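Local coordinates for protein R-imine reductase (Streptomyces kanamyceticus, PDB 3ZGY) that catalyses the NADPH-dependent, R-selective reduction of an imine substrate, at residues G36-A41 with G167-G172; R118-W123 with A129-G134; A135-P140 with L185-G190; S157-H162 with T173-A178. One frame throughout, in Å; residues are numbered along the deposited sequence.

Contacts 1, 2 and 4 lie in the nucleotide-binding domain, whereas contact 3, whose centre lies about 1 Å from the centre of the chain, joins that domain to the C-terminal one. Contact 2 is buried, contacts 1 and 3 partly so, and contact 4 is a surface contact. Strand 130-136 serves contacts 2 and 3; contact 4 reaches the same sheet at strand 173-175, and its Ala158 and Phe159 pack on Asp130 and Leu132 of contact 2. No hydrogen bond crosses between the paired segments. The chemistry differs: a leucine methyl over phenylalanine in contact 1, tyrosine against a helix in contact 2, a carboxylate beside aliphatic groups in contact 3, two slipped rings in contact 4.

Contact 1: G36-A41 with G167-G172; sequences GAFLGA and GGLGAG
Leu169 meets Ala37 and Phe38 with the outer half of its side chain. CB makes no close approach to 36-41 but sets the direction: CG lies anti to the carbonyl carbon (chi1 -56°), which turns the branch toward the helix. CG is 4.0 Å from Phe38 CZ. Of the two methyls, CD1 brushes the same carbon, while CD2 does most of the work, 3.7 Å from Phe38 CZ and 4.0 Å from Phe38 CE2. It sits over one face of the ring, displaced toward the rim, and its 4.1 Å distance to the ring centroid marks a CH-pi contact. The same CD2 approaches Ala37 CB at 4.1 Å. Helix 29-40 is the first helix of the Rossmann-type fold, following strand 22-25 and a turn in which Leu27 to Met30 bind NADP(+), so Leu169 packs on the far end of the helix that begins at the cofactor site. Phe38 also touches Val22 and Val24 of that strand, beneath the helix. Ala37 CB adds a second foothold at 3.7 Å from Gly168 O, the carbonyl inside the type I turn from Gly167 to Gly170 that closes with Gly170 N to Gly167 O at 2.9 Å.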
loop_
_atom_site.group_PDB
_atom_site.type_symbol
_atom_site.label_atom_id
_atom_site.label_comp_id
_atom_site.label_asym_id
_atom_site.label_seq_id
_atom_site.Cartn_x
_atom_site.Cartn_y
_atom_site.Cartn_z
ATOM N N GLY D 36 20.995 -17.562 -15.147
ATOM C CA GLY D 36 20.180 -17.925 -16.302
ATOM C C GLY D 36 20.094 -16.796 -17.283
ATOM O O GLY D 36 20.446 -16.940 -18.457
ATOM N N ALA D 37 19.772 -15.642 -16.766
ATOM C CA ALA D 37 19.736 -14.469 -17.592
ATOM C C ALA D 37 21.085 -14.143 -18.238
ATOM O O ALA D 37 21.133 -13.687 -19.386
ATOM C CB ALA D 37 19.232 -13.282 -16.799
ATOM N N PHE D 38 22.172 -14.329 -17.530
ATOM C CA PHE D 38 23.433 -13.928 -18.126
ATOM C C PHE D 38 23.774 -14.871 -19.283
ATOM O O PHE D 38 24.263 -14.417 -20.313
ATOM C CB PHE D 38 24.592 -13.859 -17.073
ATOM C CG PHE D 38 24.520 -12.659 -16.173
ATOM C CD1 PHE D 38 24.474 -11.386 -16.701
ATOM C CD2 PHE D 38 24.534 -12.796 -14.790
ATOM C CE1 PHE D 38 24.392 -10.277 -15.867
ATOM C CE2 PHE D 38 24.444 -11.697 -13.952
ATOM C CZ PHE D 38 24.354 -10.445 -14.492
ATOM N N LEU D 39 23.543 -16.168 -19.085
ATOM C CA LEU D 39 23.715 -17.173 -20.154
ATOM C C LEU D 39 22.785 -16.899 -21.347
ATOM O O LEU D 39 23.238 -16.827 -22.485
ATOM C CB LEU D 39 23.469 -18.586 -19.647
ATOM C CG LEU D 39 24.683 -19.330 -19.118
ATOM C CD1 LEU D 39 24.136 -20.623 -18.534
ATOM C CD2 LEU D 39 25.747 -19.625 -20.171
ATOM N N GLY D 40 21.515 -16.709 -21.054
ATOM C CA GLY D 40 20.529 -16.368 -22.067
ATOM C C GLY D 40 20.774 -15.095 -22.888
ATOM O O GLY D 40 20.216 -14.926 -23.953
ATOM N N ALA D 41 21.605 -14.203 -22.394
ATOM C CA ALA D 41 21.905 -13.019 -23.117
ATOM C C ALA D 41 23.264 -13.173 -23.785
ATOM O O ALA D 41 23.820 -12.218 -24.311
ATOM C CB ALA D 41 21.913 -11.832 -22.171
ATOM N N GLY D 167 22.077 -4.931 -17.738
ATOM C CA GLY D 167 20.745 -4.725 -18.330
ATOM C C GLY D 167 20.128 -6.042 -18.779
ATOM O O GLY D 167 18.910 -6.155 -18.861
ATOM N N GLY D 168 20.979 -7.041 -19.024
ATOM C CA GLY D 168 20.548 -8.411 -19.231
ATOM C C GLY D 168 19.593 -9.011 -18.185
ATOM O O GLY D 168 18.922 -9.973 -18.473
ATOM N N LEU D 169 19.533 -8.437 -16.986
ATOM C CA LEU D 169 18.647 -8.871 -15.960
ATOM C C LEU D 169 17.244 -8.323 -16.112
ATOM O O LEU D 169 16.327 -8.714 -15.356
ATOM C CB LEU D 169 19.190 -8.447 -14.599
ATOM C CG LEU D 169 20.605 -8.929 -14.293
ATOM C CD1 LEU D 169 21.073 -8.341 -12.975
ATOM C CD2 LEU D 169 20.678 -10.455 -14.219
ATOM N N GLY D 170 17.036 -7.437 -17.061
ATOM C CA GLY D 170 15.710 -6.890 -17.239
ATOM C C GLY D 170 15.711 -5.406 -17.484
ATOM O O GLY D 170 16.655 -4.722 -17.162
ATOM N N ALA D 171 14.657 -4.920 -18.121
ATOM C CA ALA D 171 14.570 -3.511 -18.428
ATOM C C ALA D 171 14.330 -2.749 -17.131
ATOM O O ALA D 171 14.570 -1.544 -17.067
ATOM C CB ALA D 171 13.460 -3.246 -19.435
ATOM N N GLY D 172 13.831 -3.434 -16.118
ATOM C CA GLY D 172 13.629 -2.775 -14.846
ATOM C C GLY D 172 14.900 -2.542 -14.034
ATOM O O GLY D 172 14.826 -1.973 -12.934
#

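Contact 2: R118-W123 with A129-G134; sequences RERAAW and ADYLDG
Tyr131 carries this contact from the strand, laying its ring against the backbone and CB atoms of Arg120 and Ala121 on the helix. The packing is van der Waals in kind, and no hydrogen bond crosses. Ala121 CA approaches the ring obliquely, 3.5 Å from Tyr131 CD2, and Ala121 CB makes an apolar contact with the same Tyr131 CD2 at 3.7 Å, whereas the carbonyl carbon of Arg120 stands over one face near the rim. At the far end Arg120 CB is 3.3 Å from Tyr131 OH and 3.5 Å from Tyr131 CZ. Tyr131 CG is anti to the backbone N (chi1 -179°), which carries the ring toward the helix.

The polar interactions run within each segment or beyond both. Tyr131 OH donates to Asp133 OD2 at 2.6 Å, on the anti side of the carboxylate; Asn108 ND2 is a further partner of the hydroxyl, and Tyr86 OH also bonds to Asp133 OD2. Bends at chi2 and chi3 carry the charged end of Arg120 away from the tyrosine ring: NE bridges to Glu119 OE1 at 2.9 Å, NH2 forms a salt bridge with Asp94, and NH1 sits over the centre of the Trp123 ring.

Helix 114-126 is the crossover of a beta-alpha-beta unit between the parallel neighbours 105-108 and 130-136. Tyr131 also touches Leu106 of the first strand and meets the ring of His180, while Arg120 reaches Tyr86 and His90 of helix 86-93.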
loop_
_atom_site.group_PDB
_atom_site.type_symbol
_atom_site.label_atom_id
_atom_site.label_comp_id
_atom_site.label_asym_id
_atom_site.label_seq_id
_atom_site.Cartn_x
_atom_site.Cartn_y
_atom_site.Cartn_z
ATOM N N ARG D 118 27.171 -0.189 3.127
ATOM C CA ARG D 118 28.243 0.763 3.240
ATOM C C ARG D 118 29.519 0.123 3.778
ATOM O O ARG D 118 30.588 0.490 3.344
ATOM C CB ARG D 118 27.792 1.940 4.046
ATOM C CG ARG D 118 26.685 2.702 3.323
ATOM C CD ARG D 118 26.112 3.858 4.146
ATOM N NE ARG D 118 25.196 4.653 3.340
ATOM C CZ ARG D 118 23.992 5.067 3.732
ATOM N NH1 ARG D 118 23.465 4.759 4.951
ATOM N NH2 ARG D 118 23.278 5.803 2.903
ATOM N N GLU D 119 29.409 -0.890 4.616
ATOM C CA GLU D 119 30.580 -1.641 5.093
ATOM C C GLU D 119 31.255 -2.380 3.955
ATOM O O GLU D 119 32.483 -2.312 3.799
ATOM C CB GLU D 119 30.204 -2.655 6.155
ATOM C CG GLU D 119 31.377 -3.342 6.866
ATOM C CD GLU D 119 31.938 -4.551 6.120
ATOM O OE1 GLU D 119 31.154 -5.349 5.541
ATOM O OE2 GLU D 119 33.194 -4.681 6.075
ATOM N N ARG D 120 30.463 -3.072 3.141
ATOM C CA ARG D 120 31.048 -3.813 2.034
ATOM C C ARG D 120 31.693 -2.904 1.016
ATOM O O ARG D 120 32.757 -3.216 0.514
ATOM C CB ARG D 120 30.014 -4.681 1.323
ATOM C CG ARG D 120 29.647 -5.933 2.075
ATOM C CD ARG D 120 30.719 -6.976 2.027
ATOM N NE ARG D 120 31.615 -6.897 3.162
ATOM C CZ ARG D 120 32.610 -7.749 3.366
ATOM N NH1 ARG D 120 32.824 -8.713 2.516
ATOM N NH2 ARG D 120 33.393 -7.618 4.414
ATOM N N ALA D 121 31.057 -1.771 0.735
ATOM C CA ALA D 121 31.700 -0.759 -0.086
ATOM C C ALA D 121 33.069 -0.363 0.455
ATOM O O ALA D 121 34.047 -0.395 -0.295
ATOM C CB ALA D 121 30.825 0.455 -0.215
ATOM N N ALA D 122 33.178 -0.026 1.750
ATOM C CA ALA D 122 34.513 0.243 2.311
ATOM C C ALA D 122 35.491 -0.950 2.142
ATOM O O ALA D 122 36.646 -0.811 1.742
ATOM C CB ALA D 122 34.387 0.639 3.751
ATOM N N TRP D 123 34.987 -2.144 2.391
ATOM C CA TRP D 123 35.795 -3.355 2.307
ATOM C C TRP D 123 36.266 -3.615 0.903
ATOM O O TRP D 123 37.440 -3.838 0.664
ATOM C CB TRP D 123 34.978 -4.527 2.792
ATOM C CG TRP D 123 35.561 -5.800 2.580
ATOM C CD1 TRP D 123 36.357 -6.416 3.391
ATOM C CD2 TRP D 123 35.334 -6.683 1.472
ATOM N NE1 TRP D 123 36.720 -7.614 2.875
ATOM C CE2 TRP D 123 36.117 -7.802 1.682
ATOM C CE3 TRP D 123 34.532 -6.624 0.334
ATOM C CZ2 TRP D 123 36.119 -8.883 0.840
ATOM C CZ3 TRP D 123 34.565 -7.678 -0.531
ATOM C CH2 TRP D 123 35.356 -8.796 -0.278
ATOM N N ALA D 129 38.615 -3.139 -5.450
ATOM C CA ALA D 129 37.561 -3.475 -6.348
ATOM C C ALA D 129 36.583 -2.332 -6.424
ATOM O O ALA D 129 36.462 -1.550 -5.510
ATOM C CB ALA D 129 36.869 -4.720 -5.883
ATOM N N ASP D 130 35.935 -2.218 -7.572
ATOM C CA ASP D 130 34.755 -1.434 -7.692
ATOM C C ASP D 130 33.577 -2.246 -7.112
ATOM O O ASP D 130 33.552 -3.472 -7.190
ATOM C CB ASP D 130 34.536 -1.173 -9.146
ATOM C CG ASP D 130 35.477 -0.160 -9.679
ATOM O OD1 ASP D 130 35.267 1.070 -9.396
ATOM O OD2 ASP D 130 36.387 -0.572 -10.428
ATOM N N TYR D 131 32.592 -1.561 -6.579
ATOM C CA TYR D 131 31.537 -2.213 -5.844
ATOM C C TYR D 131 30.226 -1.529 -6.127
ATOM O O TYR D 131 30.097 -0.322 -5.940
ATOM C CB TYR D 131 31.810 -2.161 -4.328
ATOM C CG TYR D 131 30.770 -2.847 -3.494
ATOM C CD1 TYR D 131 30.701 -4.257 -3.461
ATOM C CD2 TYR D 131 29.866 -2.134 -2.723
ATOM C CE1 TYR D 131 29.790 -4.909 -2.675
ATOM C CE2 TYR D 131 28.939 -2.797 -1.950
ATOM C CZ TYR D 131 28.879 -4.180 -1.959
ATOM O OH TYR D 131 27.922 -4.858 -1.214
ATOM N N LEU D 132 29.258 -2.315 -6.574
ATOM C CA LEU D 132 27.857 -1.900 -6.569
ATOM C C LEU D 132 27.052 -2.728 -5.613
ATOM O O LEU D 132 27.217 -3.955 -5.508
ATOM C CB LEU D 132 27.216 -2.113 -7.911
ATOM C CG LEU D 132 27.714 -1.257 -9.032
ATOM C CD1 LEU D 132 26.996 -1.709 -10.279
ATOM C CD2 LEU D 132 27.453 0.203 -8.775
ATOM N N ASP D 133 26.176 -2.059 -4.889
ATOM C CA ASP D 133 25.319 -2.748 -3.985
ATOM C C ASP D 133 23.969 -2.648 -4.540
ATOM O O ASP D 133 23.517 -1.561 -4.938
ATOM C CB ASP D 133 25.377 -2.166 -2.609
ATOM C CG ASP D 133 24.790 -3.105 -1.595
ATOM O OD1 ASP D 133 23.512 -3.105 -1.488
ATOM O OD2 ASP D 133 25.594 -3.804 -0.907
ATOM N N GLY D 134 23.304 -3.789 -4.615
ATOM C CA GLY D 134 21.905 -3.785 -5.095
ATOM C C GLY D 134 20.888 -4.580 -4.324
ATOM O O GLY D 134 21.179 -5.197 -3.276
#

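Contact 3: A135-P140 with L185-G190; sequences AILAGP and LYDAAG
Asp187 is where helix 182-209 meets segment 135-140, its carboxylate lying against Ala135 and Leu137. Reading along the helix, Leu185 faces elsewhere and packs on Glu265 of the second subunit. Tyr186 starts toward the strand but its ring leads away, to an edge-to-face meeting with Phe221 of the second subunit. Next comes Asp187, whose chi1 of -164° sets CG opposite the backbone N and extends the carboxylate out from the helix. OD1 is 3.4 Å from Leu137 CD1 and 3.8 Å from Leu137 CG, the two side chains running past each other in opposite directions. OD2 lies 3.7 Å from Ala135 CB, and Asp187 CB stands 4.0 Å from the same methyl. This is the junction between the Rossmann-type domain and the C-terminal helical domain, joined by a long helix as in relatives of the HIBADH-related family. The Asp187 side chain also touches Ser111, a residue seen to bind NADP(+) in a structure of this protein, although none is bound to this chain. An alanine here removes the carboxylate, and the methyls of Leu137 and Ala135 would probably be left facing a gap, with the contact to Ser111 lost as well. Further on, Ala189 packs on Phe218 of the second subunit, and Gly190 follows near Leu137, which also packs on Phe221 of that subunit.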
loop_
_atom_site.group_PDB
_atom_site.type_symbol
_atom_site.label_atom_id
_atom_site.label_comp_id
_atom_site.label_asym_id
_atom_site.label_seq_id
_atom_site.Cartn_x
_atom_site.Cartn_y
_atom_site.Cartn_z
ATOM N N ALA D 135 19.693 -4.573 -4.876
ATOM C CA ALA D 135 18.527 -5.261 -4.288
ATOM C C ALA D 135 17.548 -5.676 -5.395
ATOM O O ALA D 135 17.375 -4.963 -6.397
ATOM C CB ALA D 135 17.824 -4.314 -3.347
ATOM N N ILE D 136 16.960 -6.838 -5.231
ATOM C CA ILE D 136 16.015 -7.373 -6.212
ATOM C C ILE D 136 14.620 -7.292 -5.699
ATOM O O ILE D 136 14.327 -7.882 -4.704
ATOM C CB ILE D 136 16.296 -8.844 -6.486
ATOM C CG1 ILE D 136 17.791 -8.880 -6.919
ATOM C CG2 ILE D 136 15.326 -9.354 -7.527
ATOM C CD1 ILE D 136 18.432 -10.152 -7.442
ATOM N N LEU D 137 13.756 -6.593 -6.397
ATOM C CA LEU D 137 12.362 -6.453 -5.970
ATOM C C LEU D 137 11.426 -7.229 -6.878
ATOM O O LEU D 137 10.510 -6.681 -7.442
ATOM C CB LEU D 137 11.985 -4.977 -5.990
ATOM C CG LEU D 137 12.507 -4.178 -4.795
ATOM C CD1 LEU D 137 13.994 -4.381 -4.578
ATOM C CD2 LEU D 137 12.208 -2.709 -5.027
ATOM N N ALA D 138 11.685 -8.504 -7.030
ATOM C CA ALA D 138 10.924 -9.300 -7.935
ATOM C C ALA D 138 11.312 -10.695 -7.630
ATOM O O ALA D 138 12.259 -10.929 -6.904
ATOM C CB ALA D 138 11.262 -8.979 -9.381
ATOM N N GLY D 139 10.561 -11.645 -8.148
ATOM C CA GLY D 139 10.865 -13.042 -7.857
ATOM C C GLY D 139 11.832 -13.518 -8.912
ATOM O O GLY D 139 12.025 -12.831 -9.927
ATOM N N PRO D 140 12.384 -14.716 -8.721
ATOM C CA PRO D 140 13.292 -15.284 -9.694
ATOM C C PRO D 140 12.691 -15.404 -11.071
ATOM O O PRO D 140 13.360 -15.120 -12.064
ATOM C CB PRO D 140 13.620 -16.652 -9.130
ATOM C CG PRO D 140 13.394 -16.495 -7.671
ATOM C CD PRO D 140 12.257 -15.535 -7.532
ATOM N N LEU D 185 17.785 1.163 1.078
ATOM C CA LEU D 185 16.757 2.094 1.450
ATOM C C LEU D 185 15.540 2.078 0.555
ATOM O O LEU D 185 14.422 2.185 1.037
ATOM C CB LEU D 185 17.360 3.482 1.454
ATOM C CG LEU D 185 17.977 4.021 2.758
ATOM C CD1 LEU D 185 18.330 2.954 3.759
ATOM C CD2 LEU D 185 19.177 4.887 2.435
ATOM N N TYR D 186 15.733 1.954 -0.747
ATOM C CA TYR D 186 14.589 1.840 -1.682
ATOM C C TYR D 186 13.838 0.530 -1.453
ATOM O O TYR D 186 12.633 0.489 -1.513
ATOM C CB TYR D 186 15.057 1.861 -3.132
ATOM C CG TYR D 186 15.112 3.234 -3.724
ATOM C CD1 TYR D 186 16.194 4.048 -3.518
ATOM C CD2 TYR D 186 14.089 3.723 -4.528
ATOM C CE1 TYR D 186 16.237 5.331 -4.056
ATOM C CE2 TYR D 186 14.134 5.013 -5.067
ATOM C CZ TYR D 186 15.231 5.795 -4.844
ATOM O OH TYR D 186 15.319 7.073 -5.361
ATOM N N ASP D 187 14.583 -0.531 -1.189
ATOM C CA ASP D 187 14.029 -1.830 -0.910
ATOM C C ASP D 187 13.198 -1.715 0.357
ATOM O O ASP D 187 12.077 -2.208 0.428
ATOM C CB ASP D 187 15.209 -2.837 -0.759
ATOM C CG ASP D 187 14.812 -4.311 -0.835
ATOM O OD1 ASP D 187 13.663 -4.551 -1.239
ATOM O OD2 ASP D 187 15.669 -5.213 -0.473
ATOM N N ALA D 188 13.737 -1.077 1.387
ATOM C CA ALA D 188 12.972 -0.920 2.627
ATOM C C ALA D 188 11.681 -0.124 2.374
ATOM O O ALA D 188 10.652 -0.468 2.884
ATOM C CB ALA D 188 13.829 -0.213 3.653
ATOM N N ALA D 189 11.746 0.966 1.612
ATOM C CA ALA D 189 10.530 1.737 1.363
ATOM C C ALA D 189 9.483 0.885 0.663
ATOM O O ALA D 189 8.306 0.950 0.988
ATOM C CB ALA D 189 10.821 2.979 0.520
ATOM N N GLY D 190 9.931 0.094 -0.312
ATOM C CA GLY D 190 9.051 -0.763 -1.079
ATOM C C GLY D 190 8.437 -1.837 -0.227
ATOM O O GLY D 190 7.241 -2.054 -0.296
#

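Contact 4: S157-H162 with T173-A178; sequences SAFDPH and TTYLGA
Phe159 and Tyr175 are the closest backbone pair, with their CA atoms 7.8 Å apart, a spacing that both side chains span. Segment 157-162 includes residues of the short helix 156-159, and His162 N bonds to Phe159 O at 2.9 Å; segment 173-178 includes strand 173-175, the outermost strand on this side of the sheet within the chain. In both aromatic residues the first torsion is extended (chi1 171° for Phe159 and 172° for Tyr175), which turns the rings toward one another between helix and strand. Their planes are 17° apart, but the rings are slid so far that they barely overlap, with centroids 5.0 Å apart. Instead Tyr175 CB covers one Phe159 face, 4.0 Å from its centroid, which makes a CH-pi contact. Tyr175 CD1 approaches Phe159 CG at 3.8 Å, and Tyr175 CE1 lies 4.0 Å from Phe159 CB. An alanine in place of Phe159 would remove the face under Tyr175 CB, and the tyrosine ring would probably lose its lateral support. Tyr175 OH bonds to Gly154 O, and Gly177 N lies above one face of its ring near the rim. With no hydrogen bond or salt bridge across the segments, helix 156-159 is held on the sheet here by apolar surface, while the hydroxyl bond to a backbone carbonyl tethers the tip of the tyrosine.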
loop_
_atom_site.group_PDB
_atom_site.type_symbol
_atom_site.label_atom_id
_atom_site.label_comp_id
_atom_site.label_asym_id
_atom_site.label_seq_id
_atom_site.Cartn_x
_atom_site.Cartn_y
_atom_site.Cartn_z
ATOM N N SER D 157 31.497 4.999 -12.140
ATOM C CA SER D 157 32.658 4.253 -12.609
ATOM C C SER D 157 32.537 2.752 -12.461
ATOM O O SER D 157 33.235 1.991 -13.152
ATOM C CB SER D 157 33.902 4.733 -11.871
ATOM O OG SER D 157 33.814 4.400 -10.517
ATOM N N ALA D 158 31.740 2.311 -11.497
ATOM C CA ALA D 158 31.550 0.882 -11.285
ATOM C C ALA D 158 30.373 0.374 -12.118
ATOM O O ALA D 158 30.383 -0.761 -12.546
ATOM C CB ALA D 158 31.326 0.574 -9.835
ATOM N N PHE D 159 29.412 1.238 -12.420
ATOM C CA PHE D 159 28.230 0.782 -13.140
ATOM C C PHE D 159 28.353 0.892 -14.652
ATOM O O PHE D 159 28.090 -0.064 -15.357
ATOM C CB PHE D 159 27.026 1.549 -12.685
ATOM C CG PHE D 159 25.823 1.298 -13.515
ATOM C CD1 PHE D 159 25.212 0.098 -13.489
ATOM C CD2 PHE D 159 25.325 2.264 -14.333
ATOM C CE1 PHE D 159 24.108 -0.163 -14.283
ATOM C CE2 PHE D 159 24.225 2.042 -15.113
ATOM C CZ PHE D 159 23.612 0.815 -15.090
ATOM N N ASP D 160 28.708 2.077 -15.151
ATOM C CA ASP D 160 28.784 2.347 -16.583
ATOM C C ASP D 160 29.549 1.243 -17.390
ATOM O O ASP D 160 29.022 0.739 -18.374
ATOM C CB ASP D 160 29.364 3.743 -16.831
ATOM C CG ASP D 160 28.432 4.863 -16.359
ATOM O OD1 ASP D 160 27.230 4.633 -16.183
ATOM O OD2 ASP D 160 28.865 6.027 -16.214
ATOM N N PRO D 161 30.763 0.873 -17.001
ATOM C CA PRO D 161 31.446 -0.117 -17.781
ATOM C C PRO D 161 30.689 -1.454 -17.930
ATOM O O PRO D 161 31.040 -2.199 -18.801
ATOM C CB PRO D 161 32.719 -0.383 -16.987
ATOM C CG PRO D 161 32.959 0.859 -16.227
ATOM C CD PRO D 161 31.582 1.331 -15.866
ATOM N N HIS D 162 29.692 -1.743 -17.073
ATOM C CA HIS D 162 28.934 -2.976 -17.134
ATOM C C HIS D 162 27.471 -2.784 -17.271
ATOM O O HIS D 162 26.679 -3.718 -17.055
ATOM C CB HIS D 162 29.180 -3.782 -15.903
ATOM C CG HIS D 162 30.595 -4.192 -15.766
ATOM N ND1 HIS D 162 31.442 -3.634 -14.829
ATOM C CD2 HIS D 162 31.314 -5.129 -16.430
ATOM C CE1 HIS D 162 32.629 -4.203 -14.926
ATOM N NE2 HIS D 162 32.566 -5.136 -15.861
ATOM N N THR D 173 16.045 -3.013 -14.550
ATOM C CA THR D 173 17.348 -2.755 -13.950
ATOM C C THR D 173 17.691 -1.266 -13.940
ATOM O O THR D 173 17.745 -0.659 -14.958
ATOM C CB THR D 173 18.446 -3.488 -14.695
ATOM O OG1 THR D 173 18.167 -4.884 -14.658
ATOM C CG2 THR D 173 19.776 -3.238 -14.053
ATOM N N THR D 174 17.853 -0.680 -12.762
ATOM C CA THR D 174 17.946 0.721 -12.636
ATOM C C THR D 174 19.035 1.166 -11.636
ATOM O O THR D 174 19.163 0.644 -10.540
ATOM C CB THR D 174 16.543 1.375 -12.370
ATOM O OG1 THR D 174 16.670 2.423 -11.424
ATOM C CG2 THR D 174 15.517 0.432 -11.842
ATOM N N TYR D 175 19.795 2.172 -12.065
ATOM C CA TYR D 175 20.899 2.725 -11.344
ATOM C C TYR D 175 20.394 3.888 -10.613
ATOM O O TYR D 175 19.903 4.786 -11.226
ATOM C CB TYR D 175 21.983 3.227 -12.292
ATOM C CG TYR D 175 23.060 3.994 -11.571
ATOM C CD1 TYR D 175 24.040 3.342 -10.881
ATOM C CD2 TYR D 175 23.097 5.379 -11.604
ATOM C CE1 TYR D 175 25.030 4.035 -10.214
ATOM C CE2 TYR D 175 24.092 6.118 -10.942
ATOM C CZ TYR D 175 25.044 5.441 -10.247
ATOM O OH TYR D 175 26.041 6.149 -9.621
ATOM N N LEU D 176 20.560 3.890 -9.295
ATOM C CA LEU D 176 19.880 4.846 -8.420
ATOM C C LEU D 176 20.725 6.019 -8.034
ATOM O O LEU D 176 20.194 7.010 -7.568
ATOM C CB LEU D 176 19.503 4.131 -7.139
ATOM C CG LEU D 176 18.406 3.084 -7.171
ATOM C CD1 LEU D 176 18.420 2.369 -5.822
ATOM C CD2 LEU D 176 17.055 3.771 -7.395
ATOM N N GLY D 177 22.047 5.863 -8.117
ATOM C CA GLY D 177 22.963 6.897 -7.643
ATOM C C GLY D 177 24.205 6.405 -6.935
ATOM O O GLY D 177 24.433 5.208 -6.805
ATOM N N ALA D 178 24.983 7.352 -6.409
ATOM C CA ALA D 178 26.351 7.058 -5.946
ATOM C C ALA D 178 26.466 6.346 -4.617
ATOM O O ALA D 178 27.278 5.451 -4.464
ATOM C CB ALA D 178 27.149 8.328 -5.890
#